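Local coordinates for protein methylxanthine N1-demethylase NdmA (Pseudomonas putida, PDB 6ICN) that removes the N1-methyl group of caffeine, giving theobromine and formaldehyde, as the Rieske non-heme iron oxygenase that opens bacterial caffeine degradation, at residues N234-S242 with L253-H264. Residues are numbered along the deposited sequence; the frame is centred on the assembly and turned at random.
Sequences NQAPIGSFS and LEVSKYSSSSLH. With CFF (caffeine), chain F.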
# COMPACT_ATOMS: atom_id res chain seq x y z
N ASN A 234 -15.66 19.50 30.01
CA ASN A 234 -15.85 20.94 30.15
C ASN A 234 -15.73 21.68 28.82
O ASN A 234 -16.32 22.75 28.66
CB ASN A 234 -14.85 21.50 31.18
CG ASN A 234 -14.87 23.04 31.27
OD1 ASN A 234 -13.82 23.69 31.19
ND2 ASN A 234 -16.06 23.62 31.43
N GLN A 235 -15.00 21.13 27.84
CA GLN A 235 -14.93 21.76 26.53
C GLN A 235 -16.13 21.43 25.65
O GLN A 235 -16.23 21.98 24.54
CB GLN A 235 -13.64 21.38 25.80
CG GLN A 235 -13.57 19.94 25.27
CD GLN A 235 -12.99 18.97 26.29
OE1 GLN A 235 -13.12 19.17 27.50
NE2 GLN A 235 -12.32 17.92 25.80
N ALA A 236 -17.04 20.57 26.09
CA ALA A 236 -18.27 20.33 25.35
C ALA A 236 -19.10 21.61 25.33
O ALA A 236 -19.39 22.16 26.41
CB ALA A 236 -19.07 19.19 25.97
N PRO A 237 -19.48 22.13 24.15
CA PRO A 237 -20.39 23.29 24.12
C PRO A 237 -21.81 22.90 24.48
O PRO A 237 -22.65 22.71 23.60
CB PRO A 237 -20.29 23.79 22.68
CG PRO A 237 -19.02 23.14 22.12
CD PRO A 237 -18.96 21.81 22.81
N ILE A 238 -22.08 22.76 25.77
CA ILE A 238 -23.39 22.37 26.27
C ILE A 238 -23.94 23.50 27.13
O ILE A 238 -23.25 23.99 28.04
CB ILE A 238 -23.33 21.05 27.06
CG1 ILE A 238 -23.25 19.85 26.10
CG2 ILE A 238 -24.52 20.92 28.00
CD1 ILE A 238 -24.54 19.62 25.32
N GLY A 239 -25.17 23.93 26.84
CA GLY A 239 -25.79 25.00 27.59
C GLY A 239 -27.10 25.44 26.98
O GLY A 239 -27.85 24.61 26.45
N SER A 240 -27.41 26.74 27.04
CA SER A 240 -28.58 27.28 26.37
C SER A 240 -28.26 27.53 24.90
O SER A 240 -27.34 28.30 24.60
CB SER A 240 -29.05 28.56 27.05
OG SER A 240 -30.04 29.19 26.25
N PHE A 241 -29.02 26.90 24.00
CA PHE A 241 -28.73 26.88 22.56
C PHE A 241 -29.65 27.85 21.82
O PHE A 241 -30.87 27.69 21.86
CB PHE A 241 -28.96 25.48 21.98
CG PHE A 241 -27.88 24.47 22.29
CD1 PHE A 241 -26.85 24.75 23.16
CD2 PHE A 241 -27.92 23.22 21.66
CE1 PHE A 241 -25.87 23.80 23.42
CE2 PHE A 241 -26.94 22.26 21.92
CZ PHE A 241 -25.92 22.56 22.80
N SER A 242 -29.07 28.79 21.07
CA SER A 242 -29.85 29.67 20.20
C SER A 242 -29.42 29.46 18.76
O SER A 242 -28.28 29.77 18.40
CB SER A 242 -29.69 31.13 20.61
OG SER A 242 -30.35 31.96 19.68
N LEU A 253 -25.06 28.35 15.69
CA LEU A 253 -25.50 27.91 17.01
C LEU A 253 -24.72 28.68 18.08
O LEU A 253 -23.51 28.51 18.23
CB LEU A 253 -25.30 26.40 17.18
CG LEU A 253 -25.48 25.84 18.59
CD1 LEU A 253 -26.86 26.19 19.16
CD2 LEU A 253 -25.27 24.32 18.60
N GLU A 254 -25.43 29.54 18.83
CA GLU A 254 -24.82 30.26 19.94
C GLU A 254 -25.11 29.52 21.23
O GLU A 254 -26.27 29.33 21.59
CB GLU A 254 -25.36 31.69 20.02
CG GLU A 254 -24.97 32.56 18.84
CD GLU A 254 -25.69 33.91 18.85
OE1 GLU A 254 -26.74 34.06 18.17
OE2 GLU A 254 -25.21 34.81 19.57
N VAL A 255 -24.05 29.09 21.93
CA VAL A 255 -24.17 28.36 23.19
C VAL A 255 -23.74 29.26 24.33
O VAL A 255 -22.59 29.73 24.37
CB VAL A 255 -23.35 27.06 23.20
CG1 VAL A 255 -23.58 26.29 24.50
CG2 VAL A 255 -23.68 26.18 21.99
N SER A 256 -24.64 29.49 25.28
CA SER A 256 -24.25 29.98 26.59
C SER A 256 -23.98 28.76 27.46
O SER A 256 -24.91 28.14 27.99
CB SER A 256 -25.33 30.89 27.18
OG SER A 256 -25.73 31.85 26.22
N LYS A 257 -22.70 28.39 27.59
CA LYS A 257 -22.32 27.14 28.25
C LYS A 257 -22.67 27.16 29.73
O LYS A 257 -22.52 28.18 30.40
CB LYS A 257 -20.82 26.88 28.10
CG LYS A 257 -20.34 26.61 26.68
CD LYS A 257 -18.81 26.54 26.63
CE LYS A 257 -18.27 25.43 27.52
NZ LYS A 257 -16.78 25.41 27.54
N TYR A 258 -23.11 26.00 30.24
CA TYR A 258 -23.40 25.87 31.66
C TYR A 258 -22.12 25.82 32.49
O TYR A 258 -22.02 26.47 33.54
CB TYR A 258 -24.23 24.62 31.92
CG TYR A 258 -25.61 24.61 31.30
CD1 TYR A 258 -26.31 25.80 31.08
CD2 TYR A 258 -26.22 23.41 30.94
CE1 TYR A 258 -27.58 25.79 30.51
CE2 TYR A 258 -27.48 23.39 30.37
CZ TYR A 258 -28.16 24.58 30.16
OH TYR A 258 -29.41 24.56 29.60
N SER A 259 -21.12 25.04 32.04
CA SER A 259 -19.96 24.75 32.87
C SER A 259 -19.06 25.97 33.06
O SER A 259 -18.44 26.12 34.12
CB SER A 259 -19.15 23.61 32.25
OG SER A 259 -18.68 23.97 30.96
N SER A 260 -18.96 26.84 32.06
CA SER A 260 -18.01 27.94 32.09
C SER A 260 -18.66 29.32 32.11
O SER A 260 -17.93 30.31 32.27
CB SER A 260 -17.06 27.86 30.89
OG SER A 260 -17.81 27.85 29.68
N SER A 261 -19.98 29.41 31.94
CA SER A 261 -20.69 30.69 31.88
C SER A 261 -20.09 31.63 30.83
O SER A 261 -19.87 32.82 31.07
CB SER A 261 -20.73 31.37 33.25
OG SER A 261 -21.58 30.66 34.13
N SER A 262 -19.83 31.08 29.64
CA SER A 262 -19.20 31.85 28.57
C SER A 262 -19.78 31.44 27.22
O SER A 262 -20.32 30.34 27.06
CB SER A 262 -17.68 31.67 28.59
OG SER A 262 -17.33 30.30 28.63
N LEU A 263 -19.64 32.34 26.25
CA LEU A 263 -20.25 32.15 24.94
C LEU A 263 -19.35 31.28 24.05
O LEU A 263 -18.13 31.43 24.04
CB LEU A 263 -20.49 33.50 24.27
CG LEU A 263 -21.14 33.51 22.88
CD1 LEU A 263 -22.51 32.85 22.91
CD2 LEU A 263 -21.23 34.92 22.31
N HIS A 264 -19.98 30.33 23.34
CA HIS A 264 -19.30 29.47 22.38
C HIS A 264 -20.22 29.38 21.17
O HIS A 264 -21.40 29.06 21.32
CB HIS A 264 -19.03 28.08 22.99
CG HIS A 264 -18.05 27.24 22.22
ND1 HIS A 264 -16.75 27.04 22.64
CD2 HIS A 264 -18.20 26.51 21.09
CE1 HIS A 264 -16.13 26.24 21.78
NE2 HIS A 264 -16.99 25.90 20.84
N1 CFF F . -23.31 19.76 17.30
C2 CFF F . -23.60 20.25 18.55
C10 CFF F . -24.38 19.36 16.42
C6 CFF F . -22.04 19.65 16.89
N3 CFF F . -22.60 20.63 19.38
O11 CFF F . -24.74 20.35 18.91
C12 CFF F . -22.90 21.15 20.71
C4 CFF F . -21.31 20.52 18.97
C5 CFF F . -21.03 20.04 17.75
N9 CFF F . -20.15 20.81 19.58
O13 CFF F . -21.79 19.22 15.80
N7 CFF F . -19.69 20.05 17.60
C8 CFF F . -19.15 20.52 18.73
C14 CFF F . -18.72 19.69 16.58
O HOH W 1 -19.33 21.87 29.22
O HOH W 2 -16.60 24.59 24.75
O HOH W 3 -21.66 23.02 30.03
O HOH W 4 -27.71 32.06 16.69
O HOH W 5 -28.93 34.33 19.76
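Tyr258 lies flat against Gly239, with Gly239 CA 3.4 Å from the ring centroid and almost on the ring normal. The glycine is paired with Lys257, and any CB on it would run into Ser256 O. Further along the hairpin, Phe241 and Val255 run side by side in a non-hydrogen-bonded pair, Phe241 CE1 3.5 Å from Val255 CG2, while Leu253 CD1 packs 3.6 Å from Phe241 CB and Leu253 CD2 sits above one face of the Phe241 ring, toward the rim. On this same side of the sheet the caffeine methyl C12 comes 3.9 Å from Phe241 CZ and 3.3 Å from Pro237 O, so the hairpin forms part of the substrate pocket. Pro237, centre of an inverse gamma turn, lays CG over the face of the His264 imidazole.

Backbone bonds set the register that brings these groups together: Ser240 with Ser256 and Ser242 with Glu254 each exchange two N-H···O bonds, and Tyr258 N adds a fairly straight one (163°) to Ile238 O. Lys257 ties the loop down. Its chain bends at chi3 (61°), bringing NZ within 2.9 Å of Asn234 O, in the carbonyl plane, and a water links NZ to Gln235 O. The Tyr258 hydroxyl bonds to Thr226 O, pinning the far end of the ring; an alanine here would probably uncover Gly239 and leave that carbonyl without this donor.

Strands 239-246 and 250-257 form an antiparallel hairpin within the seven-stranded sheet of the catalytic domain. Strand 219-225 flanks it next to 239-246 and strand 263-274 next to 250-257, while Phe299 of helix 293-313 packs on Gln235, Ala236 and Pro237.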